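Local atomic coordinates of naphthalene dioxygenase small subunit (Rhodococcus sp., PDB entry 2B1X), a protein that forms the small subunit of a Rieske non-heme iron naphthalene 1,2-dioxygenase, where it probably plays a mainly structural part beside the large subunit. Residues Met67-Asp70 and Ala71-Glu75; Trp87-Asp90 and Pro91-Ser95. One frame throughout, in Å; residues are numbered along the deposited sequence.

How the interactions relate
Both contacts are local, each within one continuous stretch of nine residues, and both sit at places where the chain changes element. Interaction 1 marks the passage from strand 67-69 into helix 71-81, and interaction 2 the turn that leads into strand 94-106; these two strands are the outermost of the same mixed sheet within the chain. Their centres are about 20 Å apart. Each is partly buried, but interaction 2 lies farther out, about 17 Å from the chain centre against about 12 Å. Chemically, interaction 1 is a capping box of an aspartate and a serine, with a second aspartate beside it, whereas interaction 2 pairs a glutamate with a serine around a cis-proline turn.

Interaction 1 (Met67-Asp70 and Ala71-Glu75); sequences MDDD and ADSME
First torsions of 55° at D70 and 65° at S73 place CG and OG, respectively, between the backbone N and the carbonyl carbon of their own residues, and so turn the two groups back on each other's backbone as a capping box. D70 is the N-cap of helix 71-81. Its OD1 accepts from S73 N at 2.9 Å, met nearly along the carboxylate C-O axis with an N-H...O angle of 153°. In return, D70 N donates to S73 OG at 2.9 Å. The first helical bond, from M74 N to D70 O at 3.0 Å, completes the entry into the helix.

S73 OG also lies 2.7 Å from D69 OD1, so D69, just before the cap, brings a second carboxylate to the helix start. The other oxygen of D69, OD2, makes a salt bridge to R77 of helix 71-81. R360 of the large subunit donates to D68 O, while its ion pairs with D69 and D70 are long and weak. The M74 chain, bent at its second and third torsions, crosses the D69 side chain at about a right angle and brings CE to 3.3 Å from D69 OD2.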
loop_
_atom_site.group_PDB
_atom_site.type_symbol
_atom_site.label_atom_id
_atom_site.label_comp_id
_atom_site.label_asym_id
_atom_site.label_seq_id
_atom_site.Cartn_x
_atom_site.Cartn_y
_atom_site.Cartn_z
ATOM N N MET B 67 -1.725 5.302 -25.882
ATOM C CA MET B 67 -2.713 4.679 -26.749
ATOM C C MET B 67 -3.211 5.759 -27.704
ATOM O O MET B 67 -3.426 6.928 -27.311
ATOM C CB MET B 67 -3.860 4.117 -25.890
ATOM C CG MET B 67 -4.848 3.206 -26.617
ATOM S SD MET B 67 -6.245 2.606 -25.565
ATOM C CE MET B 67 -5.430 2.319 -24.069
ATOM N N ASP B 68 -3.386 5.376 -28.967
ATOM C CA ASP B 68 -3.801 6.307 -29.992
ATOM C C ASP B 68 -4.527 5.458 -31.041
ATOM O O ASP B 68 -3.930 5.008 -32.017
ATOM C CB ASP B 68 -2.565 7.025 -30.562
ATOM C CG ASP B 68 -2.902 8.164 -31.484
ATOM O OD1 ASP B 68 -4.091 8.339 -31.828
ATOM O OD2 ASP B 68 -2.010 8.928 -31.933
ATOM N N ASP B 69 -5.802 5.181 -30.769
ATOM C CA ASP B 69 -6.576 4.269 -31.605
ATOM C C ASP B 69 -7.488 4.979 -32.593
ATOM O O ASP B 69 -7.987 6.074 -32.326
ATOM C CB ASP B 69 -7.437 3.356 -30.745
ATOM C CG ASP B 69 -6.691 2.113 -30.271
ATOM O OD1 ASP B 69 -5.633 1.773 -30.852
ATOM O OD2 ASP B 69 -7.114 1.423 -29.333
ATOM N N ASP B 70 -7.714 4.325 -33.735
ATOM C CA ASP B 70 -8.801 4.707 -34.626
ATOM C C ASP B 70 -9.810 3.563 -34.644
ATOM O O ASP B 70 -9.680 2.638 -33.820
ATOM C CB ASP B 70 -8.279 5.035 -36.015
ATOM C CG ASP B 70 -7.458 3.902 -36.640
ATOM O OD1 ASP B 70 -7.513 2.698 -36.225
ATOM O OD2 ASP B 70 -6.722 4.148 -37.605
ATOM N N ALA B 71 -10.795 3.601 -35.551
ATOM C CA ALA B 71 -11.822 2.555 -35.550
ATOM C C ALA B 71 -11.256 1.176 -35.885
ATOM O O ALA B 71 -11.628 0.191 -35.278
ATOM C CB ALA B 71 -13.010 2.902 -36.435
ATOM N N ASP B 72 -10.347 1.120 -36.845
ATOM C CA ASP B 72 -9.736 -0.152 -37.222
ATOM C C ASP B 72 -8.900 -0.762 -36.054
ATOM O O ASP B 72 -8.926 -1.966 -35.817
ATOM C CB ASP B 72 -8.855 0.028 -38.456
ATOM C CG ASP B 72 -9.650 0.254 -39.751
ATOM O OD1 ASP B 72 -10.899 0.107 -39.780
ATOM O OD2 ASP B 72 -9.076 0.581 -40.815
ATOM N N SER B 73 -8.161 0.067 -35.332
ATOM C CA SER B 73 -7.296 -0.474 -34.283
ATOM C C SER B 73 -8.094 -0.831 -33.040
ATOM O O SER B 73 -7.762 -1.773 -32.335
ATOM C CB SER B 73 -6.156 0.491 -33.950
ATOM O OG SER B 73 -6.652 1.683 -33.397
ATOM N N MET B 74 -9.144 -0.068 -32.769
ATOM C CA MET B 74 -10.075 -0.399 -31.696
ATOM C C MET B 74 -10.795 -1.719 -31.994
ATOM O O MET B 74 -11.045 -2.508 -31.084
ATOM C CB MET B 74 -11.085 0.737 -31.516
ATOM C CG MET B 74 -11.845 0.756 -30.211
ATOM S SD MET B 74 -10.777 0.521 -28.704
ATOM C CE MET B 74 -10.185 2.137 -28.434
ATOM N N GLU B 75 -11.127 -1.958 -33.267
ATOM C CA GLU B 75 -11.724 -3.228 -33.670
ATOM C C GLU B 75 -10.788 -4.403 -33.382
ATOM O O GLU B 75 -11.205 -5.417 -32.796
ATOM C CB GLU B 75 -12.118 -3.204 -35.161
ATOM C CG GLU B 75 -12.775 -4.492 -35.634
ATOM C CD GLU B 75 -13.280 -4.407 -37.055
ATOM O OE1 GLU B 75 -12.593 -3.776 -37.900
ATOM O OE2 GLU B 75 -14.365 -4.957 -37.336
#

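Interaction 2 (Trp87-Asp90 and Pro91-Ser95)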
loop_
_atom_site.group_PDB
_atom_site.type_symbol
_atom_site.label_atom_id
_atom_site.label_comp_id
_atom_site.label_asym_id
_atom_site.label_seq_id
_atom_site.Cartn_x
_atom_site.Cartn_y
_atom_site.Cartn_z
ATOM N N TRP B 87 -4.524 -13.342 -22.865
ATOM C CA TRP B 87 -4.153 -13.799 -21.516
ATOM C C TRP B 87 -4.242 -12.723 -20.453
ATOM O O TRP B 87 -4.544 -13.052 -19.320
ATOM C CB TRP B 87 -2.751 -14.408 -21.484
ATOM C CG TRP B 87 -2.515 -15.470 -22.542
ATOM C CD1 TRP B 87 -1.620 -15.408 -23.584
ATOM C CD2 TRP B 87 -3.164 -16.746 -22.649
ATOM N NE1 TRP B 87 -1.684 -16.562 -24.333
ATOM C CE2 TRP B 87 -2.625 -17.397 -23.780
ATOM C CE3 TRP B 87 -4.179 -17.398 -21.917
ATOM C CZ2 TRP B 87 -3.033 -18.679 -24.169
ATOM C CZ3 TRP B 87 -4.587 -18.668 -22.314
ATOM C CH2 TRP B 87 -4.004 -19.300 -23.423
ATOM N N ALA B 88 -3.932 -11.475 -20.831
ATOM C CA ALA B 88 -4.020 -10.296 -19.969
ATOM C C ALA B 88 -5.418 -10.076 -19.401
ATOM O O ALA B 88 -5.573 -9.469 -18.340
ATOM C CB ALA B 88 -3.589 -9.027 -20.734
ATOM N N GLU B 89 -6.432 -10.527 -20.119
ATOM C CA GLU B 89 -7.830 -10.350 -19.684
ATOM C C GLU B 89 -8.621 -11.675 -19.716
ATOM O O GLU B 89 -9.838 -11.708 -19.872
ATOM C CB GLU B 89 -8.497 -9.252 -20.544
ATOM C CG GLU B 89 -8.194 -7.809 -20.066
ATOM C CD GLU B 89 -8.543 -7.570 -18.588
ATOM O OE1 GLU B 89 -9.657 -7.956 -18.169
ATOM O OE2 GLU B 89 -7.728 -6.972 -17.838
ATOM N N ASP B 90 -7.912 -12.781 -19.579
ATOM C CA ASP B 90 -8.547 -14.084 -19.449
ATOM C C ASP B 90 -7.691 -14.922 -18.532
ATOM O O ASP B 90 -6.694 -15.504 -18.985
ATOM C CB ASP B 90 -8.626 -14.761 -20.804
ATOM C CG ASP B 90 -9.619 -15.907 -20.836
ATOM O OD1 ASP B 90 -10.038 -16.387 -19.747
ATOM O OD2 ASP B 90 -10.027 -16.407 -21.918
ATOM N N PRO B 91 -8.070 -15.041 -17.256
ATOM C CA PRO B 91 -9.315 -14.488 -16.681
ATOM C C PRO B 91 -9.448 -12.944 -16.693
ATOM O O PRO B 91 -8.456 -12.239 -16.551
ATOM C CB PRO B 91 -9.257 -14.936 -15.216
ATOM C CG PRO B 91 -8.274 -16.109 -15.217
ATOM C CD PRO B 91 -7.264 -15.782 -16.270
ATOM N N PRO B 92 -10.667 -12.452 -16.860
ATOM C CA PRO B 92 -10.934 -10.995 -16.867
ATOM C C PRO B 92 -10.648 -10.326 -15.526
ATOM O O PRO B 92 -10.849 -10.936 -14.471
ATOM C CB PRO B 92 -12.429 -10.895 -17.199
ATOM C CG PRO B 92 -12.990 -12.219 -16.885
ATOM C CD PRO B 92 -11.878 -13.261 -17.055
ATOM N N SER B 93 -10.165 -9.092 -15.593
ATOM C CA SER B 93 -10.137 -8.193 -14.461
ATOM C C SER B 93 -11.586 -7.940 -13.998
ATOM O O SER B 93 -12.515 -8.016 -14.801
ATOM C CB SER B 93 -9.564 -6.830 -14.903
ATOM O OG SER B 93 -8.237 -6.921 -15.400
ATOM N N ARG B 94 -11.761 -7.643 -12.711
ATOM C CA ARG B 94 -12.977 -7.037 -12.199
ATOM C C ARG B 94 -12.697 -5.543 -12.227
ATOM O O ARG B 94 -11.728 -5.083 -11.641
ATOM C CB ARG B 94 -13.252 -7.475 -10.762
ATOM C CG ARG B 94 -13.902 -8.803 -10.675
ATOM C CD ARG B 94 -12.929 -9.946 -10.778
ATOM N NE ARG B 94 -11.845 -9.798 -9.803
ATOM C CZ ARG B 94 -10.954 -10.742 -9.548
ATOM N NH1 ARG B 94 -11.067 -11.929 -10.155
ATOM N NH2 ARG B 94 -9.998 -10.535 -8.623
ATOM N N SER B 95 -13.503 -4.791 -12.960
ATOM C CA SER B 95 -13.272 -3.350 -13.015
ATOM C C SER B 95 -14.530 -2.570 -12.683
ATOM O O SER B 95 -15.633 -3.088 -12.774
ATOM C CB SER B 95 -12.828 -2.982 -14.422
ATOM O OG SER B 95 -13.864 -3.294 -15.329
#
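Ahead of the pairing of E89 with S93, W87 and A88 form a short 3-10 segment whose return is marked by a weak bond from D90 N to W87 O at 3.4 Å. W87 NE1 and A88 N are held by one large-subunit chain, through M219 O and D371 OD1.

E89 follows, and its side chain starts away from the second segment. With CG anti to the carbonyl carbon (chi1 -82°) and a further bend at the second torsion, the carboxylate curls back so that both oxygens meet S93. OE1 accepts from S93 N at 2.9 Å in a nearly straight bond (162°), on its syn side but 31° out of the carboxylate plane. OE2 takes S93 OG at 2.5 Å, a very short distance whose exact value deserves caution. R123 reinforces this pair, with NH2 in a salt bridge to E89 OE2 and NE bonded to S93 OG. With E89 replaced by an alanine, S93 N is likely to lose its acceptor and the R123 guanidinium its carboxylate mate. The backbone adds a CH...O contact of 3.3 Å from P92 CA to E89 O.

At D90 the side chain leaves the second segment, and OD1 accepts from R54 N of a second small subunit. The peptide bond to P91 is cis, which draws D90 CA and P91 CA to 2.9 Å. E89 CA and P92 CA lie only 4.2 Å apart, and the backbone torsions of D90 and P91 fit a type VIb turn, the tight reversal characteristic of a cis-proline, here leading into strand 94-106.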